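Local coordinates for cerato-platanin-like protein (Moniliophthora perniciosa, PDB 3SUL) that is of unknown function but, as a secreted cerato-platanin with a double-psi beta-barrel fold, probably acts outside the fungal cell, at residues A[21-26]-A[50-55]. Sequence-based numbering, arbitrary orientation.
Sequences TVACSD and DTITGW
W55 reaches past the backbone of A23 to the side chains of S25 and D26. With CG anti to the backbone N (chi1 -178°), its indole runs from A23 toward D26. CB and CG lie 4.0 and 3.8 Å from A23 O, and CD1 comes to 3.2 Å from that oxygen, which also receives a CA-H...O contact from W55 CA. At the pyrrole edge, NE1 donates to D26 OD1 at 3.0 Å, the acceptor lying close to the ring plane though the hydrogen bond is bent (N-H...O 142°). CE2 and CZ2 continue past the same carboxylate, whose plane stands 80° to the ring. S25 OG, 2.9 Å from W55 NE1, donates a longer bond to D26 OD1 from above the carboxylate plane. An alanine in place of S25 would probably cost D26 OD1 its serine donor and leave the carboxylate less firmly oriented. Further in, A23 CB packs on the G54 carbonyl, and I52 CD1 lies 3.8 Å from C24 SG, which is disulfide-bonded to C60. The contact thus joins two loops flanking strand 45-49 of the double-psi barrel: apolar atoms meet beside the disulfide, while at the tip of the indole S25 OG helps hold D26 OD1, whose bond to NE1 would probably limit turning of the ring.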
ATOM      1  N   THR A  21      -4.892 -10.899   8.378  1.00 16.31           N
ATOM      2  CA  THR A  21      -3.696 -11.621   7.889  1.00 15.20           C
ATOM      3  C   THR A  21      -2.511 -10.691   7.878  1.00 17.32           C
ATOM      4  O   THR A  21      -1.458 -11.091   7.412  1.00 18.86           O
ATOM      5  CB  THR A  21      -3.910 -12.122   6.467  1.00 16.72           C
ATOM      6  OG1 THR A  21      -4.079 -11.019   5.551  1.00 15.02           O
ATOM      7  CG2 THR A  21      -5.176 -13.048   6.393  1.00 16.39           C
ATOM      8  N   VAL A  22      -2.727  -9.425   8.250  1.00 16.19           N
ATOM      9  CA  VAL A  22      -1.674  -8.426   8.179  1.00 17.07           C
ATOM     10  C   VAL A  22      -1.441  -7.767   9.529  1.00 15.27           C
ATOM     11  O   VAL A  22      -2.159  -7.954  10.507  1.00 15.70           O
ATOM     12  CB  VAL A  22      -1.926  -7.328   7.042  1.00 15.80           C
ATOM     13  CG1 VAL A  22      -1.947  -7.914   5.679  1.00 15.70           C
ATOM     14  CG2 VAL A  22      -3.253  -6.513   7.313  1.00 14.03           C
ATOM     15  N   ALA A  23      -0.364  -6.971   9.610  1.00 15.28           N
ATOM     16  CA  ALA A  23       0.011  -6.347  10.852  1.00 16.02           C
ATOM     17  C   ALA A  23      -1.065  -5.422  11.218  1.00 15.26           C
ATOM     18  O   ALA A  23      -1.337  -5.260  12.388  1.00 17.24           O
ATOM     19  CB  ALA A  23       1.321  -5.519  10.708  1.00 16.98           C
ATOM     20  N   CYS A  24      -1.748  -4.837  10.208  1.00 15.31           N
ATOM     21  CA  CYS A  24      -2.703  -3.827  10.549  1.00 14.25           C
ATOM     22  C   CYS A  24      -4.104  -4.403  10.657  1.00 15.96           C
ATOM     23  O   CYS A  24      -5.008  -4.005   9.975  1.00 15.79           O
ATOM     24  CB  CYS A  24      -2.692  -2.715   9.538  1.00 13.94           C
ATOM     25  SG  CYS A  24      -1.057  -1.930   9.479  1.00 19.25           S
ATOM     26  N   SER A  25      -4.254  -5.281  11.620  1.00 14.41           N
ATOM     27  CA  SER A  25      -5.458  -6.091  11.762  1.00 13.05           C
ATOM     28  C   SER A  25      -6.344  -5.402  12.749  1.00 13.87           C
ATOM     29  O   SER A  25      -7.052  -4.412  12.435  1.00 13.43           O
ATOM     30  CB  SER A  25      -5.022  -7.479  12.185  1.00 13.75           C
ATOM     31  OG  SER A  25      -4.199  -7.401  13.388  1.00 14.29           O
ATOM     32  N   ASP A  26      -6.356  -5.875  13.987  1.00 12.80           N
ATOM     33  CA  ASP A  26      -7.134  -5.242  15.025  1.00 13.35           C
ATOM     34  C   ASP A  26      -6.257  -4.300  15.868  1.00 13.77           C
ATOM     35  O   ASP A  26      -5.210  -3.850  15.370  1.00 14.66           O
ATOM     36  CB  ASP A  26      -7.889  -6.276  15.871  1.00 14.71           C
ATOM     37  CG  ASP A  26      -6.970  -7.282  16.494  1.00 18.42           C
ATOM     38  OD1 ASP A  26      -5.768  -7.186  16.232  1.00 14.29           O
ATOM     39  OD2 ASP A  26      -7.490  -8.156  17.186  1.00 23.58           O
ATOM     40  N   ASP A  50       7.488   0.078   4.593  1.00 23.71           N
ATOM     41  CA  ASP A  50       8.498  -0.190   5.599  1.00 27.19           C
ATOM     42  C   ASP A  50       8.371   0.680   6.844  1.00 26.40           C
ATOM     43  O   ASP A  50       9.104   0.497   7.808  1.00 28.71           O
ATOM     44  CB  ASP A  50       9.900  -0.177   4.984  1.00 27.17           C
ATOM     45  CG  ASP A  50      10.262   1.165   4.327  1.00 31.33           C
ATOM     46  OD1 ASP A  50       9.656   2.218   4.670  1.00 29.93           O
ATOM     47  OD2 ASP A  50      11.215   1.102   3.498  1.00 29.53           O
ATOM     48  N   THR A  51       7.425   1.615   6.846  1.00 25.62           N
ATOM     49  CA  THR A  51       7.083   2.404   8.054  1.00 22.25           C
ATOM     50  C   THR A  51       6.250   1.603   9.078  1.00 23.05           C
ATOM     51  O   THR A  51       6.062   2.014  10.224  1.00 20.69           O
ATOM     52  CB  THR A  51       6.230   3.658   7.717  1.00 24.84           C
ATOM     53  OG1 THR A  51       5.145   3.270   6.868  1.00 22.73           O
ATOM     54  CG2 THR A  51       7.016   4.665   6.969  1.00 23.20           C
ATOM     55  N   ILE A  52       5.692   0.503   8.606  1.00 21.36           N
ATOM     56  CA  ILE A  52       4.966  -0.424   9.437  1.00 20.47           C
ATOM     57  C   ILE A  52       5.906  -1.548   9.773  1.00 19.47           C
ATOM     58  O   ILE A  52       6.385  -2.307   8.879  1.00 21.33           O
ATOM     59  CB  ILE A  52       3.693  -0.940   8.707  1.00 20.42           C
ATOM     60  CG1 ILE A  52       2.759   0.246   8.507  1.00 20.08           C
ATOM     61  CG2 ILE A  52       2.984  -2.140   9.445  1.00 21.64           C
ATOM     62  CD1 ILE A  52       1.671  -0.090   7.512  1.00 16.81           C
ATOM     63  N   THR A  53       6.113  -1.672  11.067  1.00 21.72           N
ATOM     64  CA  THR A  53       7.131  -2.606  11.619  1.00 22.34           C
ATOM     65  C   THR A  53       6.516  -3.769  12.306  1.00 22.32           C
ATOM     66  O   THR A  53       7.149  -4.814  12.419  1.00 22.13           O
ATOM     67  CB  THR A  53       8.223  -1.903  12.588  1.00 23.39           C
ATOM     68  OG1 THR A  53       7.642  -1.324  13.757  1.00 27.81           O
ATOM     69  CG2 THR A  53       8.971  -0.825  11.833  1.00 27.31           C
ATOM     70  N   GLY A  54       5.283  -3.596  12.786  1.00 21.03           N
ATOM     71  CA  GLY A  54       4.558  -4.712  13.351  1.00 19.73           C
ATOM     72  C   GLY A  54       3.112  -4.365  13.673  1.00 18.78           C
ATOM     73  O   GLY A  54       2.602  -3.264  13.348  1.00 18.94           O
ATOM     74  N   TRP A  55       2.463  -5.329  14.294  1.00 16.40           N
ATOM     75  CA  TRP A  55       1.090  -5.233  14.693  1.00 17.15           C
ATOM     76  C   TRP A  55       0.744  -3.927  15.377  1.00 16.82           C
ATOM     77  O   TRP A  55       1.476  -3.447  16.267  1.00 17.33           O
ATOM     78  CB  TRP A  55       0.705  -6.439  15.566  1.00 16.24           C
ATOM     79  CG  TRP A  55      -0.708  -6.382  15.943  1.00 17.53           C
ATOM     80  CD1 TRP A  55      -1.778  -6.771  15.171  1.00 15.64           C
ATOM     81  CD2 TRP A  55      -1.231  -5.802  17.128  1.00 14.52           C
ATOM     82  NE1 TRP A  55      -2.912  -6.521  15.856  1.00 16.19           N
ATOM     83  CE2 TRP A  55      -2.614  -5.910  17.055  1.00 16.20           C
ATOM     84  CE3 TRP A  55      -0.642  -5.237  18.292  1.00 19.20           C
ATOM     85  CZ2 TRP A  55      -3.438  -5.440  18.057  1.00 12.19           C
ATOM     86  CZ3 TRP A  55      -1.464  -4.754  19.311  1.00 14.29           C
ATOM     87  CH2 TRP A  55      -2.868  -4.861  19.180  1.00 18.11           C
TER